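Local coordinates for scarecrow-like protein 3 (Arabidopsis thaliana, PDB 6KPB) that probably acts as a transcription factor in plant development, forming homodimers and binding zinc finger proteins of the IDD family such as JACKDAW, at residues 138-143 with 176-181; 148-153 with 255-260; 439-444 with 463-468. All blocks are in the same frame, centred on the assembly; numbering follows the deposited sequence.

Contact 1: residues 138-143 with 176-181; sequences LFFEMF and EPAQWL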
ATOM      1  N   LEU A 138       1.535  17.738  -8.763  1.00 86.48           N
ATOM      2  CA  LEU A 138       0.268  17.792  -9.484  1.00 86.15           C
ATOM      3  C   LEU A 138      -0.650  18.868  -8.916  1.00 78.68           C
ATOM      4  O   LEU A 138      -1.278  19.619  -9.672  1.00 75.25           O
ATOM      5  CB  LEU A 138      -0.418  16.426  -9.443  1.00 85.91           C
ATOM      6  CG  LEU A 138       0.242  15.307 -10.253  1.00 85.97           C
ATOM      7  CD1 LEU A 138      -0.439  13.976  -9.981  1.00 80.21           C
ATOM      8  CD2 LEU A 138       0.209  15.636 -11.739  1.00 76.50           C
ATOM      9  N   PHE A 139      -0.747  18.956  -7.586  1.00 71.29           N
ATOM     10  CA  PHE A 139      -1.539  20.018  -6.974  1.00 75.15           C
ATOM     11  C   PHE A 139      -1.025  21.389  -7.389  1.00 67.61           C
ATOM     12  O   PHE A 139      -1.811  22.284  -7.724  1.00 65.81           O
ATOM     13  CB  PHE A 139      -1.520  19.871  -5.452  1.00 68.39           C
ATOM     14  CG  PHE A 139      -2.328  20.914  -4.726  1.00 70.30           C
ATOM     15  CD1 PHE A 139      -3.701  20.992  -4.900  1.00 69.85           C
ATOM     16  CD2 PHE A 139      -1.718  21.800  -3.854  1.00 74.39           C
ATOM     17  CE1 PHE A 139      -4.448  21.947  -4.230  1.00 74.14           C
ATOM     18  CE2 PHE A 139      -2.460  22.758  -3.178  1.00 71.45           C
ATOM     19  CZ  PHE A 139      -3.826  22.830  -3.368  1.00 72.62           C
ATOM     20  N   PHE A 140       0.299  21.560  -7.400  1.00 78.37           N
ATOM     21  CA  PHE A 140       0.892  22.828  -7.805  1.00 73.65           C
ATOM     22  C   PHE A 140       0.556  23.178  -9.249  1.00 73.86           C
ATOM     23  O   PHE A 140       0.410  24.359  -9.581  1.00 82.70           O
ATOM     24  CB  PHE A 140       2.408  22.767  -7.608  1.00 67.91           C
ATOM     25  CG  PHE A 140       3.143  23.968  -8.129  1.00 75.81           C
ATOM     26  CD1 PHE A 140       3.260  25.113  -7.357  1.00 79.19           C
ATOM     27  CD2 PHE A 140       3.727  23.950  -9.385  1.00 80.38           C
ATOM     28  CE1 PHE A 140       3.938  26.220  -7.832  1.00 70.81           C
ATOM     29  CE2 PHE A 140       4.408  25.055  -9.865  1.00 85.85           C
ATOM     30  CZ  PHE A 140       4.514  26.190  -9.088  1.00 79.10           C
ATOM     31  N   GLU A 141       0.425  22.175 -10.120  1.00 85.82           N
ATOM     32  CA  GLU A 141       0.231  22.420 -11.545  1.00 71.46           C
ATOM     33  C   GLU A 141      -1.222  22.341 -11.991  1.00 69.47           C
ATOM     34  O   GLU A 141      -1.603  23.046 -12.932  1.00 74.83           O
ATOM     35  CB  GLU A 141       1.061  21.433 -12.372  1.00 76.06           C
ATOM     36  CG  GLU A 141       2.551  21.480 -12.072  1.00 94.92           C
ATOM     37  CD  GLU A 141       3.406  21.239 -13.300  1.00128.74           C
ATOM     38  OE1 GLU A 141       4.055  22.199 -13.767  1.00140.85           O
ATOM     39  OE2 GLU A 141       3.426  20.096 -13.803  1.00136.48           O
ATOM     40  N   MET A 142      -2.043  21.508 -11.354  1.00 66.90           N
ATOM     41  CA  MET A 142      -3.444  21.397 -11.740  1.00 76.17           C
ATOM     42  C   MET A 142      -4.332  22.434 -11.065  1.00 73.91           C
ATOM     43  O   MET A 142      -5.447  22.678 -11.541  1.00 72.60           O
ATOM     44  CB  MET A 142      -3.967  19.989 -11.431  1.00 68.96           C
ATOM     45  CG  MET A 142      -3.158  18.880 -12.089  1.00 73.24           C
ATOM     46  SD  MET A 142      -3.723  17.228 -11.649  1.00 83.62           S
ATOM     47  CE  MET A 142      -5.214  17.121 -12.635  1.00 87.29           C
ATOM     48  N   PHE A 143      -3.866  23.050  -9.980  1.00 82.48           N
ATOM     49  CA  PHE A 143      -4.597  24.095  -9.286  1.00 72.65           C
ATOM     50  C   PHE A 143      -3.758  25.364  -9.211  1.00 74.50           C
ATOM     51  O   PHE A 143      -2.526  25.295  -9.159  1.00 82.94           O
ATOM     52  CB  PHE A 143      -4.984  23.658  -7.867  1.00 73.25           C
ATOM     53  CG  PHE A 143      -5.973  22.529  -7.829  1.00 84.38           C
ATOM     54  CD1 PHE A 143      -5.545  21.213  -7.872  1.00 85.27           C
ATOM     55  CD2 PHE A 143      -7.331  22.783  -7.748  1.00 81.01           C
ATOM     56  CE1 PHE A 143      -6.452  20.173  -7.838  1.00 80.88           C
ATOM     57  CE2 PHE A 143      -8.245  21.748  -7.715  1.00 85.40           C
ATOM     58  CZ  PHE A 143      -7.805  20.440  -7.759  1.00 87.41           C
ATOM     59  N   GLU A 176       8.048  22.568  -2.077  1.00 95.65           N
ATOM     60  CA  GLU A 176       8.111  23.000  -3.470  1.00 90.04           C
ATOM     61  C   GLU A 176       9.145  24.104  -3.632  1.00 89.73           C
ATOM     62  O   GLU A 176       8.958  25.206  -3.090  1.00 86.19           O
ATOM     63  CB  GLU A 176       6.740  23.483  -3.947  1.00 77.99           C
ATOM     64  CG  GLU A 176       6.743  23.988  -5.379  1.00 87.62           C
ATOM     65  CD  GLU A 176       7.143  22.915  -6.370  1.00106.60           C
ATOM     66  OE1 GLU A 176       6.500  21.843  -6.378  1.00109.10           O
ATOM     67  OE2 GLU A 176       8.110  23.137  -7.131  1.00111.64           O
ATOM     68  N   PRO A 177      10.242  23.869  -4.360  1.00 83.83           N
ATOM     69  CA  PRO A 177      11.249  24.926  -4.541  1.00 81.72           C
ATOM     70  C   PRO A 177      10.807  26.060  -5.455  1.00 85.29           C
ATOM     71  O   PRO A 177      11.507  27.080  -5.513  1.00 93.37           O
ATOM     72  CB  PRO A 177      12.445  24.170  -5.135  1.00 84.44           C
ATOM     73  CG  PRO A 177      11.847  22.979  -5.796  1.00 81.04           C
ATOM     74  CD  PRO A 177      10.668  22.588  -4.949  1.00 91.65           C
ATOM     75  N   ALA A 178       9.680  25.925  -6.161  1.00 89.94           N
ATOM     76  CA  ALA A 178       9.216  26.995  -7.039  1.00 86.22           C
ATOM     77  C   ALA A 178       8.890  28.272  -6.277  1.00 87.47           C
ATOM     78  O   ALA A 178       8.917  29.359  -6.865  1.00 87.63           O
ATOM     79  CB  ALA A 178       7.986  26.534  -7.823  1.00 72.44           C
ATOM     80  N   GLN A 179       8.584  28.164  -4.983  1.00 86.49           N
ATOM     81  CA  GLN A 179       8.255  29.346  -4.194  1.00 85.61           C
ATOM     82  C   GLN A 179       9.451  30.282  -4.073  1.00 88.33           C
ATOM     83  O   GLN A 179       9.304  31.504  -4.195  1.00 93.08           O
ATOM     84  CB  GLN A 179       7.762  28.926  -2.811  1.00 86.26           C
ATOM     85  CG  GLN A 179       7.504  30.080  -1.858  1.00 88.82           C
ATOM     86  CD  GLN A 179       6.954  29.614  -0.525  1.00101.51           C
ATOM     87  OE1 GLN A 179       7.160  28.467  -0.124  1.00109.95           O
ATOM     88  NE2 GLN A 179       6.246  30.498   0.167  1.00 98.21           N
ATOM     89  N   TRP A 180      10.641  29.733  -3.834  1.00 87.65           N
ATOM     90  CA  TRP A 180      11.823  30.555  -3.617  1.00 89.95           C
ATOM     91  C   TRP A 180      12.668  30.749  -4.869  1.00 92.07           C
ATOM     92  O   TRP A 180      13.510  31.653  -4.891  1.00 94.37           O
ATOM     93  CB  TRP A 180      12.692  29.958  -2.504  1.00 73.17           C
ATOM     94  CG  TRP A 180      11.912  29.568  -1.277  1.00 77.68           C
ATOM     95  CD1 TRP A 180      11.890  28.344  -0.676  1.00 84.30           C
ATOM     96  CD2 TRP A 180      11.028  30.404  -0.514  1.00 75.41           C
ATOM     97  NE1 TRP A 180      11.056  28.365   0.416  1.00 88.51           N
ATOM     98  CE2 TRP A 180      10.514  29.618   0.536  1.00 75.84           C
ATOM     99  CE3 TRP A 180      10.624  31.739  -0.615  1.00 76.04           C
ATOM    100  CZ2 TRP A 180       9.618  30.122   1.477  1.00 73.07           C
ATOM    101  CZ3 TRP A 180       9.733  32.236   0.319  1.00 69.53           C
ATOM    102  CH2 TRP A 180       9.240  31.429   1.351  1.00 71.36           C
ATOM    103  N   LEU A 181      12.473  29.926  -5.902  1.00 92.72           N
ATOM    104  CA  LEU A 181      13.178  30.154  -7.159  1.00 90.86           C
ATOM    105  C   LEU A 181      12.788  31.495  -7.768  1.00 89.80           C
ATOM    106  O   LEU A 181      13.642  32.221  -8.291  1.00 90.53           O
ATOM    107  CB  LEU A 181      12.896  29.014  -8.139  1.00 93.75           C
ATOM    108  CG  LEU A 181      13.573  27.670  -7.862  1.00 88.83           C
ATOM    109  CD1 LEU A 181      13.006  26.589  -8.766  1.00 85.07           C
ATOM    110  CD2 LEU A 181      15.077  27.780  -8.040  1.00 79.81           C
TER
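In the Rossmann-like core of the GRAS domain, within the predicted VHIID region, Phe-140 of helix 129-142 meets Glu-176 and Ala-178, where the chain leaves the loop after strand 166-171 and turns into helix 178-189. The contact is small and lies toward the surface; the nearest CA atoms, those of Phe-140 and Glu-176, are 8.4 Å apart, so side chains bridge the gap. Phe-140 holds CG anti to its own backbone N (chi1 174°), which sends the ring out from the helix. Its far corner does the touching: CZ is 3.7 Å from Ala-178 CB, a methyl that approaches the ring obliquely. Glu-176 comes over one face instead, with CG 4.1 Å above the plane of the Phe-140 ring and displaced toward the rim on the CD1 side. The two side chains cross at about a right angle, yet the carboxylate plane of Glu-176 is tilted only 21° from the ring. Tyr-150 of helix 145-160 packs against both Phe-140 and Glu-176. A bend at chi2 turns the carboxylate back to the helix start, where Glu-176 OE2 accepts a weak capping bond from Ala-178 N at 3.3 Å.

Contact 2: residues 148-153 with 255-260; sequences VSYLLT and SSVLQL
The ring of Tyr-150 meets Val-257 at its edge, where helix 145-160 lies against the sheet of the Rossmann-like fold: methyl CG2 of Val-257 lies near the ring plane, 4.5 Å from CE1 of Tyr-150. Over one face of the same ring, near CD1, sits CG of Gln-179 from helix 178-189. The second flat group, the amide of Gln-259, turns back on its own backbone. Its NE2 donates to Val-257 O at 3.0 Å with an N-H...O angle of 153°, and that oxygen is only 13° out of the amide plane.

The packing is that of a layered alpha/beta structure. Strand 251-257, paired in parallel with 166-171 and 345-351, presents its last residues to helix 145-160. Alternation along the strand puts the CB atoms of Ser-255 and Val-257 toward the helix. With CG1 of Val-257 anti to its backbone N (chi1 176°), CG2 is the methyl that comes nearer, and it touches Ser-149 as well as Tyr-150.

Both approaches are loose, OG of Ser-149 being 4.5 Å from CG2 of Val-257. This buried hydroxyl is satisfied by a hydrogen bond with OG1 of Thr-349 on strand 345-351, and OG of Ser-255 is similarly paired with NE2 of Gln-179. The hydroxyls of Ser-149 and Ser-255 are therefore tied to neighbouring elements rather than to each other. One helical turn beyond Ser-149, OG1 of Thr-153 has two backbone acceptors in range for its one proton, Ser-149 O at 2.9 Å and Tyr-150 O at 3.2 Å.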
ATOM      1  N   VAL A 148      -0.744  31.398  -6.705  1.00 71.05           N
ATOM      2  CA  VAL A 148      -1.252  32.660  -6.175  1.00 76.24           C
ATOM      3  C   VAL A 148      -0.644  32.941  -4.806  1.00 78.96           C
ATOM      4  O   VAL A 148      -0.188  34.057  -4.528  1.00 70.11           O
ATOM      5  CB  VAL A 148      -2.790  32.638  -6.115  1.00 72.71           C
ATOM      6  CG1 VAL A 148      -3.307  33.836  -5.329  1.00 68.46           C
ATOM      7  CG2 VAL A 148      -3.378  32.628  -7.518  1.00 63.51           C
ATOM      8  N   SER A 149      -0.629  31.929  -3.935  1.00 73.02           N
ATOM      9  CA  SER A 149      -0.023  32.080  -2.616  1.00 77.70           C
ATOM     10  C   SER A 149       1.439  32.493  -2.729  1.00 77.50           C
ATOM     11  O   SER A 149       1.872  33.465  -2.100  1.00 79.06           O
ATOM     12  CB  SER A 149      -0.160  30.776  -1.829  1.00 78.86           C
ATOM     13  OG  SER A 149       0.488  30.863  -0.570  1.00 84.98           O
ATOM     14  N   TYR A 150       2.213  31.774  -3.546  1.00 80.99           N
ATOM     15  CA  TYR A 150       3.630  32.093  -3.703  1.00 74.77           C
ATOM     16  C   TYR A 150       3.827  33.513  -4.219  1.00 84.77           C
ATOM     17  O   TYR A 150       4.685  34.250  -3.719  1.00 80.18           O
ATOM     18  CB  TYR A 150       4.295  31.089  -4.642  1.00 70.78           C
ATOM     19  CG  TYR A 150       4.357  29.679  -4.098  1.00 77.28           C
ATOM     20  CD1 TYR A 150       4.205  29.427  -2.739  1.00 71.80           C
ATOM     21  CD2 TYR A 150       4.570  28.599  -4.945  1.00 74.69           C
ATOM     22  CE1 TYR A 150       4.265  28.139  -2.241  1.00 74.07           C
ATOM     23  CE2 TYR A 150       4.630  27.309  -4.457  1.00 67.41           C
ATOM     24  CZ  TYR A 150       4.476  27.084  -3.107  1.00 81.80           C
ATOM     25  OH  TYR A 150       4.536  25.798  -2.623  1.00 89.31           O
ATOM     26  N   LEU A 151       3.038  33.916  -5.217  1.00 75.54           N
ATOM     27  CA  LEU A 151       3.164  35.262  -5.768  1.00 73.79           C
ATOM     28  C   LEU A 151       2.881  36.317  -4.703  1.00 73.47           C
ATOM     29  O   LEU A 151       3.641  37.279  -4.548  1.00 77.16           O
ATOM     30  CB  LEU A 151       2.221  35.426  -6.962  1.00 73.65           C
ATOM     31  CG  LEU A 151       2.387  36.607  -7.925  1.00 83.33           C
ATOM     32  CD1 LEU A 151       1.686  36.291  -9.240  1.00 69.64           C
ATOM     33  CD2 LEU A 151       1.846  37.913  -7.348  1.00 72.97           C
ATOM     34  N   LEU A 152       1.784  36.152  -3.962  1.00 72.90           N
ATOM     35  CA  LEU A 152       1.398  37.154  -2.973  1.00 74.93           C
ATOM     36  C   LEU A 152       2.393  37.218  -1.821  1.00 78.46           C
ATOM     37  O   LEU A 152       2.751  38.309  -1.363  1.00 79.17           O
ATOM     38  CB  LEU A 152      -0.009  36.863  -2.453  1.00 72.55           C
ATOM     39  CG  LEU A 152      -1.155  37.119  -3.436  1.00 78.83           C
ATOM     40  CD1 LEU A 152      -2.481  36.606  -2.883  1.00 70.77           C
ATOM     41  CD2 LEU A 152      -1.240  38.603  -3.765  1.00 72.41           C
ATOM     42  N   THR A 153       2.856  36.060  -1.341  1.00 72.01           N
ATOM     43  CA  THR A 153       3.764  36.053  -0.198  1.00 78.90           C
ATOM     44  C   THR A 153       5.151  36.554  -0.584  1.00 86.01           C
ATOM     45  O   THR A 153       5.814  37.229   0.213  1.00 85.89           O
ATOM     46  CB  THR A 153       3.850  34.649   0.402  1.00 85.49           C
ATOM     47  OG1 THR A 153       4.356  33.738  -0.579  1.00108.51           O
ATOM     48  CG2 THR A 153       2.478  34.182   0.863  1.00 91.47           C
ATOM     49  N   SER A 255       7.177  31.963   6.473  1.00 85.88           N
ATOM     50  CA  SER A 255       6.157  31.529   5.524  1.00 76.36           C
ATOM     51  C   SER A 255       5.513  30.253   6.044  1.00 81.78           C
ATOM     52  O   SER A 255       6.193  29.237   6.219  1.00 79.64           O
ATOM     53  CB  SER A 255       6.758  31.301   4.137  1.00 84.61           C
ATOM     54  OG  SER A 255       5.794  30.764   3.245  1.00 92.85           O
ATOM     55  N   SER A 256       4.204  30.304   6.279  1.00 75.70           N
ATOM     56  CA  SER A 256       3.445  29.176   6.819  1.00 72.98           C
ATOM     57  C   SER A 256       2.360  28.809   5.810  1.00 79.44           C
ATOM     58  O   SER A 256       1.274  29.394   5.806  1.00 88.54           O
ATOM     59  CB  SER A 256       2.853  29.525   8.182  1.00 70.84           C
ATOM     60  OG  SER A 256       2.191  28.410   8.752  1.00 81.49           O
ATOM     61  N   VAL A 257       2.656  27.831   4.960  1.00 78.35           N
ATOM     62  CA  VAL A 257       1.738  27.384   3.917  1.00 81.45           C
ATOM     63  C   VAL A 257       1.037  26.132   4.433  1.00 78.28           C
ATOM     64  O   VAL A 257       1.626  25.048   4.479  1.00 82.95           O
ATOM     65  CB  VAL A 257       2.463  27.126   2.595  1.00 75.29           C
ATOM     66  CG1 VAL A 257       1.495  26.572   1.561  1.00 78.09           C
ATOM     67  CG2 VAL A 257       3.107  28.408   2.088  1.00 64.03           C
ATOM     68  N   LEU A 258      -0.228  26.290   4.832  1.00 80.74           N
ATOM     69  CA  LEU A 258      -1.096  25.179   5.235  1.00 85.59           C
ATOM     70  C   LEU A 258      -0.557  24.425   6.448  1.00 86.91           C
ATOM     71  O   LEU A 258      -0.761  23.216   6.576  1.00 92.33           O
ATOM     72  CB  LEU A 258      -1.329  24.204   4.076  1.00 78.56           C
ATOM     73  CG  LEU A 258      -1.855  24.777   2.761  1.00 76.07           C
ATOM     74  CD1 LEU A 258      -2.190  23.653   1.785  1.00 70.20           C
ATOM     75  CD2 LEU A 258      -3.064  25.670   3.000  1.00 64.77           C
ATOM     76  N   GLN A 259       0.123  25.124   7.358  1.00 83.75           N
ATOM     77  CA  GLN A 259       0.721  24.481   8.519  1.00 87.02           C
ATOM     78  C   GLN A 259       0.152  24.933   9.854  1.00 94.48           C
ATOM     79  O   GLN A 259       0.305  24.206  10.841  1.00105.06           O
ATOM     80  CB  GLN A 259       2.241  24.712   8.536  1.00 84.41           C
ATOM     81  CG  GLN A 259       2.960  24.141   7.329  1.00100.03           C
ATOM     82  CD  GLN A 259       2.582  22.699   7.062  1.00102.71           C
ATOM     83  OE1 GLN A 259       2.655  21.849   7.950  1.00109.43           O
ATOM     84  NE2 GLN A 259       2.165  22.417   5.834  1.00 94.75           N
ATOM     85  N   LEU A 260      -0.500  26.094   9.918  1.00 95.96           N
ATOM     86  CA  LEU A 260      -0.925  26.626  11.210  1.00 82.00           C
ATOM     87  C   LEU A 260      -2.052  25.796  11.816  1.00 91.08           C
ATOM     88  O   LEU A 260      -2.067  25.558  13.028  1.00 94.06           O
ATOM     89  CB  LEU A 260      -1.348  28.085  11.063  1.00 80.94           C
ATOM     90  CG  LEU A 260      -0.923  29.005  12.206  1.00 96.19           C
ATOM     91  CD1 LEU A 260       0.581  28.918  12.413  1.00106.09           C
ATOM     92  CD2 LEU A 260      -1.345  30.439  11.928  1.00 99.75           C
TER

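Contact 3: residues 439-444 with 463-468; sequences YAMLQA and GCAVIC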
ATOM      1  N   TYR A 439      -1.471  45.890  -6.292  1.00 78.26           N
ATOM      2  CA  TYR A 439      -0.975  45.406  -7.575  1.00 85.45           C
ATOM      3  C   TYR A 439      -0.480  43.968  -7.495  1.00 77.36           C
ATOM      4  O   TYR A 439      -0.475  43.267  -8.513  1.00 81.01           O
ATOM      5  CB  TYR A 439       0.114  46.344  -8.092  1.00 68.28           C
ATOM      6  CG  TYR A 439      -0.458  47.688  -8.476  1.00 74.69           C
ATOM      7  CD1 TYR A 439      -1.080  47.869  -9.704  1.00 70.61           C
ATOM      8  CD2 TYR A 439      -0.423  48.759  -7.595  1.00 70.34           C
ATOM      9  CE1 TYR A 439      -1.625  49.086 -10.056  1.00 72.54           C
ATOM     10  CE2 TYR A 439      -0.966  49.982  -7.938  1.00 74.19           C
ATOM     11  CZ  TYR A 439      -1.566  50.139  -9.170  1.00 74.79           C
ATOM     12  OH  TYR A 439      -2.111  51.355  -9.520  1.00 80.20           O
ATOM     13  N   ALA A 440      -0.073  43.509  -6.312  1.00 75.80           N
ATOM     14  CA  ALA A 440       0.145  42.078  -6.128  1.00 80.20           C
ATOM     15  C   ALA A 440      -1.165  41.316  -6.282  1.00 84.05           C
ATOM     16  O   ALA A 440      -1.196  40.232  -6.877  1.00 89.73           O
ATOM     17  CB  ALA A 440       0.770  41.808  -4.760  1.00 77.68           C
ATOM     18  N   MET A 441      -2.258  41.876  -5.759  1.00 78.41           N
ATOM     19  CA  MET A 441      -3.575  41.287  -5.973  1.00 76.78           C
ATOM     20  C   MET A 441      -3.946  41.298  -7.451  1.00 81.18           C
ATOM     21  O   MET A 441      -4.541  40.341  -7.958  1.00 85.71           O
ATOM     22  CB  MET A 441      -4.623  42.041  -5.155  1.00 75.48           C
ATOM     23  CG  MET A 441      -4.425  41.942  -3.655  1.00 86.98           C
ATOM     24  SD  MET A 441      -4.973  40.358  -2.999  1.00 93.30           S
ATOM     25  CE  MET A 441      -6.748  40.543  -3.142  1.00 97.40           C
ATOM     26  N   LEU A 442      -3.600  42.376  -8.158  1.00 78.76           N
ATOM     27  CA  LEU A 442      -3.887  42.448  -9.586  1.00 71.32           C
ATOM     28  C   LEU A 442      -3.093  41.405 -10.361  1.00 82.50           C
ATOM     29  O   LEU A 442      -3.619  40.777 -11.288  1.00 77.26           O
ATOM     30  CB  LEU A 442      -3.585  43.852 -10.110  1.00 81.30           C
ATOM     31  CG  LEU A 442      -3.969  44.128 -11.563  1.00 93.46           C
ATOM     32  CD1 LEU A 442      -5.480  44.059 -11.738  1.00105.37           C
ATOM     33  CD2 LEU A 442      -3.432  45.477 -12.015  1.00 83.58           C
ATOM     34  N   GLN A 443      -1.825  41.203  -9.993  1.00 77.48           N
ATOM     35  CA  GLN A 443      -1.020  40.177 -10.651  1.00 83.33           C
ATOM     36  C   GLN A 443      -1.579  38.786 -10.390  1.00 83.73           C
ATOM     37  O   GLN A 443      -1.560  37.923 -11.275  1.00 96.92           O
ATOM     38  CB  GLN A 443       0.434  40.268 -10.187  1.00 86.80           C
ATOM     39  CG  GLN A 443       1.276  41.241 -10.990  1.00105.57           C
ATOM     40  CD  GLN A 443       2.617  41.530 -10.345  1.00114.22           C
ATOM     41  OE1 GLN A 443       2.981  40.919  -9.339  1.00115.70           O
ATOM     42  NE2 GLN A 443       3.357  42.472 -10.918  1.00120.79           N
ATOM     43  N   ALA A 444      -2.085  38.550  -9.179  1.00 80.46           N
ATOM     44  CA  ALA A 444      -2.666  37.251  -8.862  1.00 73.62           C
ATOM     45  C   ALA A 444      -3.940  37.006  -9.663  1.00 80.23           C
ATOM     46  O   ALA A 444      -4.199  35.877 -10.095  1.00 84.13           O
ATOM     47  CB  ALA A 444      -2.935  37.151  -7.363  1.00 70.35           C
ATOM     48  N   GLY A 463      -7.601  43.487   3.912  1.00 85.94           N
ATOM     49  CA  GLY A 463      -6.196  43.385   3.570  1.00 80.33           C
ATOM     50  C   GLY A 463      -5.704  41.991   3.252  1.00 84.36           C
ATOM     51  O   GLY A 463      -4.494  41.803   3.089  1.00 89.93           O
ATOM     52  N   CYS A 464      -6.597  41.009   3.158  1.00 72.82           N
ATOM     53  CA  CYS A 464      -6.223  39.632   2.882  1.00 78.61           C
ATOM     54  C   CYS A 464      -6.879  39.164   1.592  1.00 84.80           C
ATOM     55  O   CYS A 464      -7.821  39.781   1.085  1.00 81.57           O
ATOM     56  CB  CYS A 464      -6.620  38.710   4.041  1.00 81.72           C
ATOM     57  SG  CYS A 464      -6.053  39.284   5.658  1.00 87.89           S
ATOM     58  N   ALA A 465      -6.369  38.057   1.063  1.00 81.75           N
ATOM     59  CA  ALA A 465      -6.860  37.475  -0.176  1.00 76.48           C
ATOM     60  C   ALA A 465      -7.568  36.160   0.113  1.00 83.38           C
ATOM     61  O   ALA A 465      -7.104  35.360   0.930  1.00 84.92           O
ATOM     62  CB  ALA A 465      -5.715  37.242  -1.163  1.00 72.12           C
ATOM     63  N   VAL A 466      -8.694  35.942  -0.561  1.00 85.47           N
ATOM     64  CA  VAL A 466      -9.467  34.712  -0.440  1.00 84.77           C
ATOM     65  C   VAL A 466      -9.610  34.111  -1.831  1.00 86.39           C
ATOM     66  O   VAL A 466     -10.236  34.713  -2.713  1.00 84.76           O
ATOM     67  CB  VAL A 466     -10.844  34.961   0.195  1.00 85.25           C
ATOM     68  CG1 VAL A 466     -11.663  33.678   0.199  1.00 80.70           C
ATOM     69  CG2 VAL A 466     -10.684  35.503   1.607  1.00 82.52           C
ATOM     70  N   ILE A 467      -9.031  32.931  -2.027  1.00 85.07           N
ATOM     71  CA  ILE A 467      -9.087  32.240  -3.310  1.00 79.58           C
ATOM     72  C   ILE A 467     -10.355  31.399  -3.347  1.00 73.70           C
ATOM     73  O   ILE A 467     -10.526  30.484  -2.534  1.00 77.51           O
ATOM     74  CB  ILE A 467      -7.840  31.372  -3.530  1.00 72.40           C
ATOM     75  CG1 ILE A 467      -6.572  32.193  -3.295  1.00 74.28           C
ATOM     76  CG2 ILE A 467      -7.840  30.797  -4.934  1.00 70.82           C
ATOM     77  CD1 ILE A 467      -5.297  31.382  -3.370  1.00 79.51           C
ATOM     78  N   CYS A 468     -11.242  31.703  -4.288  1.00 78.46           N
ATOM     79  CA  CYS A 468     -12.527  31.035  -4.399  1.00 87.58           C
ATOM     80  C   CYS A 468     -12.621  30.254  -5.702  1.00 73.69           C
ATOM     81  O   CYS A 468     -12.013  30.620  -6.712  1.00 80.12           O
ATOM     82  CB  CYS A 468     -13.683  32.039  -4.338  1.00 96.26           C
ATOM     83  SG  CYS A 468     -13.732  33.068  -2.860  1.00 93.22           S
TER
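Just ahead of Met-441, which carries the contact with Ala-465, residue Ala-440 is packed on by Leu-152 of helix 145-160, whose CD2 lies nearest the backbone O of Ala-440. Met-441 follows with its CB aimed at the strand, and its CA lies 7.7 Å from that of Ala-465, the nearest CA pair of the two segments. The methionine places CG anti to its carbonyl carbon (chi1 -64°) and then bends at both chi2 (-77°) and chi3 (-72°). This doubly bent chain brings the thioether, not the methylenes, against the strand: SD is 3.7 Å from CB of Ala-465, and CE lies 4.0 Å from that same CB. The methyl also skirts the strand backbone, with CE of Met-441 4.4 Å from O of Cys-464, a distance that indicates no more than grazing contact.

These elements belong to the predicted SAW region, where strands 456-461, 464-469 and 472-482 run as an antiparallel meander and helix 438-448 packs on one side of it. Ile-458 and Glu-460 of the neighbouring strand also touch Met-441, so its side chain lies across two strands of the hairpin. Strand alternation accounts for the partners: Ala-465 directs its CB to the helix, while Cys-464 and Val-466 direct theirs away, Cys-464 packing on Ser-478. At the hairpin turn, Gly-463 has a positive phi, and its N is hydrogen-bonded to OE1 of Glu-460.

Farther along the helix, which is regular here, Gln-443 packs on Leu-151, and Ala-444 ends the segment against Ile-458 and Val-148.

In the fold
Helix 145-160 connects the three contacts. Contact 1 flanks it in sequence, one segment on helix 129-142 before it, the other at the start of helix 178-189. Contacts 1 and 2 interleave along the chain, with centres about 11 Å apart, and touch where CE1 of Phe-140 lies 3.6 Å from CE2 of Tyr-150. Contact 3 comes later, about 12 Å from contact 2 between centres, meeting it where CD1 of Leu-152 lies 3.7 Å from CB of Ala-465. Contacts 1 and 3 stay about 8 Å apart at their nearest atoms. Contacts 2 and 3 share the mixed sheet. The helix, in the predicted VHIID region, packs against parts of the predicted PFYRE and SAW regions, consistent with one folded domain.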